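Local coordinates for Gp15 protein (Listeria phage PSA, PDB 6R5W) that probably recognises the surface of Listeria host cells as the homotrimeric receptor binding protein of the phage, here its C-terminal part, at residues A[83-96]-A[159-173]. Sequence-based numbering, arbitrary orientation.
Sequences KFGNRFLVIVSGIV and TGLDGIIYLTKEVTT. With CD (cadmium ion), chain I.
Val90 lies over one face of the Tyr166 ring in a CH-pi contact, with Val90 CB 3.9 Å from the ring centroid. Val92 CG2 reaches the edge of the same ring. The chi1 of Tyr166 (66°) sets CG between the backbone N and the carbonyl carbon, which lays the ring alongside Val90. Backbone hydrogen bonds run both ways between Val90 and Tyr166, and Val92 N donates to Ile164 O. On the other face of the sheet, Leu89 CD1 packs on Ile165 CG2 at 3.8 Å.

Strands 87-97 and 159-167 are antiparallel neighbours in a four-stranded sheet of the C-terminal domain, with 159-167 at its edge within the chain. A type I turn, Leu161 to Ile164, interrupts the second strand and shifts the register by one residue. Here Asp162 OD1 accepts from Gly94 N at 3.0 Å, from above the carboxylate plane. Asp162 OD1 also forms a salt bridge with Lys122 of a neighbouring subunit, and Asp162 OD2 accepts a hydrogen bond from Leu123 N of that same subunit.

Past Leu167, Phe88 N donates to Thr168 OG1 at 2.8 Å. Thr168 O accepts from Arg87 NH1, which also hydrogen-bonds to Asp117 OD2. The Arg87 guanidinium and Glu170 carboxylate form a salt bridge with planes 88° apart. The Arg87 NE to Glu170 OE1 hydrogen bond, 2.6 Å long, is weak because it is strongly bent (116° at the hydrogen). Both Glu170 oxygens bind a cadmium ion, which probably draws charge from the carboxylate. Beyond, Asn86 O accepts from Val171 N at 2.9 Å. Water links Asn86 OD1 to the C-terminal carboxylate of Thr173, which is poorly ordered.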
loop_
_atom_site.group_PDB
_atom_site.type_symbol
_atom_site.label_atom_id
_atom_site.label_comp_id
_atom_site.label_asym_id
_atom_site.label_seq_id
_atom_site.Cartn_x
_atom_site.Cartn_y
_atom_site.Cartn_z
ATOM N N LYS A 83 -2.123 -4.019 -7.350
ATOM C CA LYS A 83 -1.292 -3.010 -7.993
ATOM C C LYS A 83 -0.357 -2.352 -6.986
ATOM O O LYS A 83 -0.780 -1.932 -5.914
ATOM C CB LYS A 83 -2.191 -1.946 -8.662
ATOM C CG LYS A 83 -1.430 -0.888 -9.419
ATOM C CD LYS A 83 -2.407 0.129 -10.045
ATOM C CE LYS A 83 -1.683 1.183 -10.916
ATOM N NZ LYS A 83 -0.943 2.168 -10.050
ATOM N N PHE A 84 0.938 -2.267 -7.343
ATOM C CA PHE A 84 1.910 -1.486 -6.611
ATOM C C PHE A 84 2.676 -0.677 -7.625
ATOM O O PHE A 84 3.477 -1.240 -8.352
ATOM C CB PHE A 84 2.867 -2.364 -5.813
ATOM C CG PHE A 84 2.205 -2.944 -4.607
ATOM C CD1 PHE A 84 1.937 -2.125 -3.514
ATOM C CD2 PHE A 84 1.797 -4.271 -4.597
ATOM C CE1 PHE A 84 1.299 -2.668 -2.392
ATOM C CE2 PHE A 84 1.166 -4.788 -3.508
ATOM C CZ PHE A 84 0.926 -3.997 -2.416
ATOM N N GLY A 85 2.428 0.608 -7.670
ATOM C CA GLY A 85 3.015 1.441 -8.704
ATOM C C GLY A 85 2.582 0.944 -10.061
ATOM O O GLY A 85 1.416 0.732 -10.324
ATOM N N ASN A 86 3.560 0.685 -10.940
ATOM C CA ASN A 86 3.303 0.125 -12.252
ATOM C C ASN A 86 3.631 -1.355 -12.344
ATOM O O ASN A 86 3.970 -1.871 -13.422
ATOM C CB ASN A 86 4.034 1.000 -13.274
ATOM C CG ASN A 86 3.322 2.326 -13.453
ATOM O OD1 ASN A 86 2.107 2.365 -13.809
ATOM N ND2 ASN A 86 3.989 3.387 -13.067
ATOM N N ARG A 87 3.512 -2.072 -11.226
ATOM C CA ARG A 87 3.657 -3.507 -11.233
ATOM C C ARG A 87 2.466 -4.112 -10.537
ATOM O O ARG A 87 1.653 -3.402 -9.958
ATOM C CB ARG A 87 4.947 -3.962 -10.507
ATOM C CG ARG A 87 6.304 -3.398 -11.100
ATOM C CD ARG A 87 7.411 -3.728 -10.115
ATOM N NE ARG A 87 8.759 -3.265 -10.441
ATOM C CZ ARG A 87 9.691 -4.012 -11.009
ATOM N NH1 ARG A 87 9.449 -5.265 -11.403
ATOM N NH2 ARG A 87 10.907 -3.479 -11.184
ATOM N N PHE A 88 2.410 -5.432 -10.552
ATOM C CA PHE A 88 1.458 -6.181 -9.742
ATOM C C PHE A 88 2.223 -7.164 -8.853
ATOM O O PHE A 88 3.152 -7.842 -9.317
ATOM C CB PHE A 88 0.463 -6.982 -10.542
ATOM C CG PHE A 88 -0.349 -6.170 -11.483
ATOM C CD1 PHE A 88 -1.406 -5.396 -11.009
ATOM C CD2 PHE A 88 -0.082 -6.188 -12.846
ATOM C CE1 PHE A 88 -2.171 -4.639 -11.888
ATOM C CE2 PHE A 88 -0.861 -5.446 -13.718
ATOM C CZ PHE A 88 -1.877 -4.660 -13.227
ATOM N N LEU A 89 1.717 -7.349 -7.613
ATOM C CA LEU A 89 2.070 -8.484 -6.796
ATOM C C LEU A 89 1.037 -9.566 -7.061
ATOM O O LEU A 89 -0.159 -9.317 -6.912
ATOM C CB LEU A 89 2.079 -8.094 -5.343
ATOM C CG LEU A 89 2.429 -9.241 -4.416
ATOM C CD1 LEU A 89 3.910 -9.679 -4.549
ATOM C CD2 LEU A 89 2.159 -8.737 -2.966
ATOM N N VAL A 90 1.497 -10.750 -7.433
ATOM C CA VAL A 90 0.638 -11.849 -7.863
ATOM C C VAL A 90 0.751 -12.957 -6.823
ATOM O O VAL A 90 1.863 -13.348 -6.437
ATOM C CB VAL A 90 1.007 -12.366 -9.264
ATOM C CG1 VAL A 90 0.111 -13.583 -9.627
ATOM C CG2 VAL A 90 0.934 -11.234 -10.316
ATOM N N ILE A 91 -0.396 -13.467 -6.372
ATOM C CA ILE A 91 -0.440 -14.515 -5.360
ATOM C C ILE A 91 -1.308 -15.651 -5.898
ATOM O O ILE A 91 -2.539 -15.509 -6.023
ATOM C CB ILE A 91 -0.960 -13.987 -4.006
ATOM C CG1 ILE A 91 -0.053 -12.849 -3.508
ATOM C CG2 ILE A 91 -1.123 -15.146 -3.026
ATOM C CD1 ILE A 91 -0.567 -12.115 -2.316
ATOM N N VAL A 92 -0.685 -16.739 -6.277
ATOM C CA VAL A 92 -1.402 -17.880 -6.876
ATOM C C VAL A 92 -2.019 -18.727 -5.767
ATOM O O VAL A 92 -1.528 -18.780 -4.653
ATOM C CB VAL A 92 -0.455 -18.739 -7.764
ATOM C CG1 VAL A 92 -1.174 -19.853 -8.479
ATOM C CG2 VAL A 92 0.242 -17.834 -8.760
ATOM N N SER A 93 -3.111 -19.421 -6.074
ATOM C CA SER A 93 -3.745 -20.339 -5.138
ATOM C C SER A 93 -4.353 -21.522 -5.916
ATOM O O SER A 93 -4.709 -21.406 -7.101
ATOM C CB SER A 93 -4.881 -19.633 -4.305
ATOM O OG SER A 93 -5.943 -19.351 -5.174
ATOM N N GLY A 94 -4.547 -22.613 -5.189
ATOM C CA GLY A 94 -5.180 -23.795 -5.694
ATOM C C GLY A 94 -4.307 -25.029 -5.606
ATOM O O GLY A 94 -3.178 -24.996 -5.121
ATOM N N ILE A 95 -4.908 -26.171 -6.017
ATOM C CA ILE A 95 -4.286 -27.474 -5.921
ATOM C C ILE A 95 -4.582 -28.209 -7.213
ATOM O O ILE A 95 -5.732 -28.219 -7.669
ATOM C CB ILE A 95 -4.806 -28.275 -4.730
ATOM C CG1 ILE A 95 -4.546 -27.529 -3.397
ATOM C CG2 ILE A 95 -4.173 -29.705 -4.647
ATOM C CD1 ILE A 95 -5.193 -28.231 -2.191
ATOM N N VAL A 96 -3.541 -28.778 -7.850
ATOM C CA VAL A 96 -3.741 -29.512 -9.112
ATOM C C VAL A 96 -3.594 -31.005 -8.815
ATOM O O VAL A 96 -2.767 -31.423 -7.974
ATOM C CB VAL A 96 -2.779 -29.069 -10.233
ATOM C CG1 VAL A 96 -3.046 -27.646 -10.588
ATOM C CG2 VAL A 96 -1.308 -29.273 -9.768
ATOM N N THR A 159 -0.667 -31.551 -5.981
ATOM C CA THR A 159 0.396 -30.571 -5.761
ATOM C C THR A 159 -0.191 -29.171 -5.535
ATOM O O THR A 159 -1.020 -28.678 -6.325
ATOM C CB THR A 159 1.364 -30.580 -6.957
ATOM O OG1 THR A 159 2.015 -31.867 -6.989
ATOM C CG2 THR A 159 2.444 -29.565 -6.767
ATOM N N GLY A 160 0.249 -28.507 -4.454
ATOM C CA GLY A 160 -0.274 -27.183 -4.160
ATOM C C GLY A 160 0.410 -26.047 -4.904
ATOM O O GLY A 160 1.609 -26.111 -5.179
ATOM N N LEU A 161 -0.355 -25.008 -5.232
ATOM C CA LEU A 161 0.176 -23.807 -5.892
ATOM C C LEU A 161 0.180 -22.574 -4.975
ATOM O O LEU A 161 0.554 -21.478 -5.421
ATOM C CB LEU A 161 -0.627 -23.466 -7.133
ATOM C CG LEU A 161 -0.783 -24.535 -8.209
ATOM C CD1 LEU A 161 -1.490 -23.959 -9.373
ATOM C CD2 LEU A 161 0.572 -25.100 -8.594
ATOM N N ASP A 162 -0.231 -22.729 -3.705
ATOM C CA ASP A 162 -0.465 -21.602 -2.814
ATOM C C ASP A 162 0.796 -20.847 -2.406
ATOM O O ASP A 162 0.664 -19.773 -1.830
ATOM C CB ASP A 162 -1.206 -22.119 -1.548
ATOM C CG ASP A 162 -2.501 -22.781 -1.895
ATOM O OD1 ASP A 162 -3.334 -22.060 -2.460
ATOM O OD2 ASP A 162 -2.699 -24.026 -1.643
ATOM N N GLY A 163 2.001 -21.353 -2.670
ATOM C CA GLY A 163 3.218 -20.648 -2.361
ATOM C C GLY A 163 3.832 -19.839 -3.490
ATOM O O GLY A 163 4.882 -19.216 -3.332
ATOM N N ILE A 164 3.200 -19.767 -4.633
ATOM C CA ILE A 164 3.763 -19.064 -5.777
ATOM C C ILE A 164 3.327 -17.598 -5.686
ATOM O O ILE A 164 2.167 -17.253 -5.965
ATOM C CB ILE A 164 3.302 -19.718 -7.086
ATOM C CG1 ILE A 164 3.757 -21.185 -7.133
ATOM C CG2 ILE A 164 3.933 -18.912 -8.264
ATOM C CD1 ILE A 164 3.152 -21.891 -8.253
ATOM N N ILE A 165 4.290 -16.727 -5.351
ATOM C CA ILE A 165 4.079 -15.290 -5.173
ATOM C C ILE A 165 5.204 -14.569 -5.876
ATOM O O ILE A 165 6.365 -14.962 -5.713
ATOM C CB ILE A 165 4.062 -14.891 -3.691
ATOM C CG1 ILE A 165 2.919 -15.629 -3.025
ATOM C CG2 ILE A 165 4.020 -13.363 -3.551
ATOM C CD1 ILE A 165 2.926 -15.447 -1.490
ATOM N N TYR A 166 4.871 -13.538 -6.670
ATOM C CA TYR A 166 5.919 -12.851 -7.446
ATOM C C TYR A 166 5.410 -11.485 -7.916
ATOM O O TYR A 166 4.210 -11.210 -7.918
ATOM C CB TYR A 166 6.337 -13.700 -8.655
ATOM C CG TYR A 166 5.252 -13.861 -9.670
ATOM C CD1 TYR A 166 4.290 -14.892 -9.561
ATOM C CD2 TYR A 166 5.146 -12.984 -10.753
ATOM C CE1 TYR A 166 3.325 -15.029 -10.449
ATOM C CE2 TYR A 166 4.153 -13.115 -11.674
ATOM C CZ TYR A 166 3.214 -14.164 -11.538
ATOM O OH TYR A 166 2.173 -14.314 -12.413
ATOM N N LEU A 167 6.344 -10.654 -8.359
ATOM C CA LEU A 167 6.080 -9.363 -8.978
ATOM C C LEU A 167 6.229 -9.390 -10.505
ATOM O O LEU A 167 7.133 -10.012 -11.042
ATOM C CB LEU A 167 7.065 -8.325 -8.422
ATOM C CG LEU A 167 6.857 -7.935 -6.964
ATOM C CD1 LEU A 167 8.088 -7.320 -6.377
ATOM C CD2 LEU A 167 5.653 -6.985 -6.854
ATOM N N THR A 168 5.381 -8.651 -11.185
ATOM C CA THR A 168 5.453 -8.413 -12.624
ATOM C C THR A 168 6.425 -7.267 -12.974
ATOM O O THR A 168 7.057 -6.632 -12.125
ATOM C CB THR A 168 4.050 -8.120 -13.151
ATOM O OG1 THR A 168 3.675 -6.875 -12.581
ATOM C CG2 THR A 168 3.074 -9.255 -12.824
ATOM N N LYS A 169 6.605 -7.056 -14.290
ATOM C CA LYS A 169 7.480 -5.980 -14.781
ATOM C C LYS A 169 6.844 -4.588 -14.660
ATOM O O LYS A 169 5.633 -4.423 -14.486
ATOM C CB LYS A 169 7.863 -6.258 -16.242
ATOM C CG LYS A 169 8.728 -7.481 -16.393
ATOM C CD LYS A 169 9.074 -7.713 -17.924
ATOM C CE LYS A 169 10.530 -7.811 -18.179
ATOM N NZ LYS A 169 11.144 -8.995 -17.532
ATOM N N GLU A 170 7.703 -3.580 -14.779
ATOM C CA GLU A 170 7.359 -2.171 -14.709
ATOM C C GLU A 170 6.673 -1.734 -15.993
ATOM O O GLU A 170 7.333 -1.388 -16.982
ATOM C CB GLU A 170 8.641 -1.388 -14.501
ATOM C CG GLU A 170 8.387 -0.147 -13.811
ATOM C CD GLU A 170 7.989 -0.438 -12.478
ATOM O OE1 GLU A 170 8.847 -0.975 -11.719
ATOM O OE2 GLU A 170 6.789 -0.140 -12.164
ATOM N N VAL A 171 5.346 -1.750 -15.985
ATOM C CA VAL A 171 4.545 -1.520 -17.190
ATOM C C VAL A 171 3.369 -0.618 -16.832
ATOM O O VAL A 171 2.582 -0.939 -15.942
ATOM C CB VAL A 171 4.033 -2.825 -17.814
ATOM C CG1 VAL A 171 3.160 -2.464 -19.054
ATOM C CG2 VAL A 171 5.142 -3.721 -18.183
ATOM N N THR A 172 3.264 0.530 -17.486
ATOM C CA THR A 172 2.260 1.502 -17.048
ATOM C C THR A 172 0.857 0.926 -17.179
ATOM O O THR A 172 0.557 0.225 -18.142
ATOM C CB THR A 172 2.403 2.770 -17.865
ATOM O OG1 THR A 172 1.500 3.761 -17.421
ATOM C CG2 THR A 172 2.133 2.441 -19.258
ATOM N N THR A 173 0.011 1.231 -16.206
ATOM C CA THR A 173 -1.403 0.880 -16.236
ATOM C C THR A 173 -2.188 1.875 -15.363
ATOM O O THR A 173 -3.170 2.464 -15.832
ATOM C CB THR A 173 -1.646 -0.570 -15.737
ATOM O OG1 THR A 173 -3.050 -0.873 -15.771
ATOM C CG2 THR A 173 -1.107 -0.756 -14.310
ATOM O OXT THR A 173 -1.842 2.125 -14.189
HETATM CD CD CD I . 8.103 1.329 -10.684
HETATM O O HOH W 1 0.203 3.835 -12.715
HETATM O O HOH W 2 6.467 -0.374 -9.146
#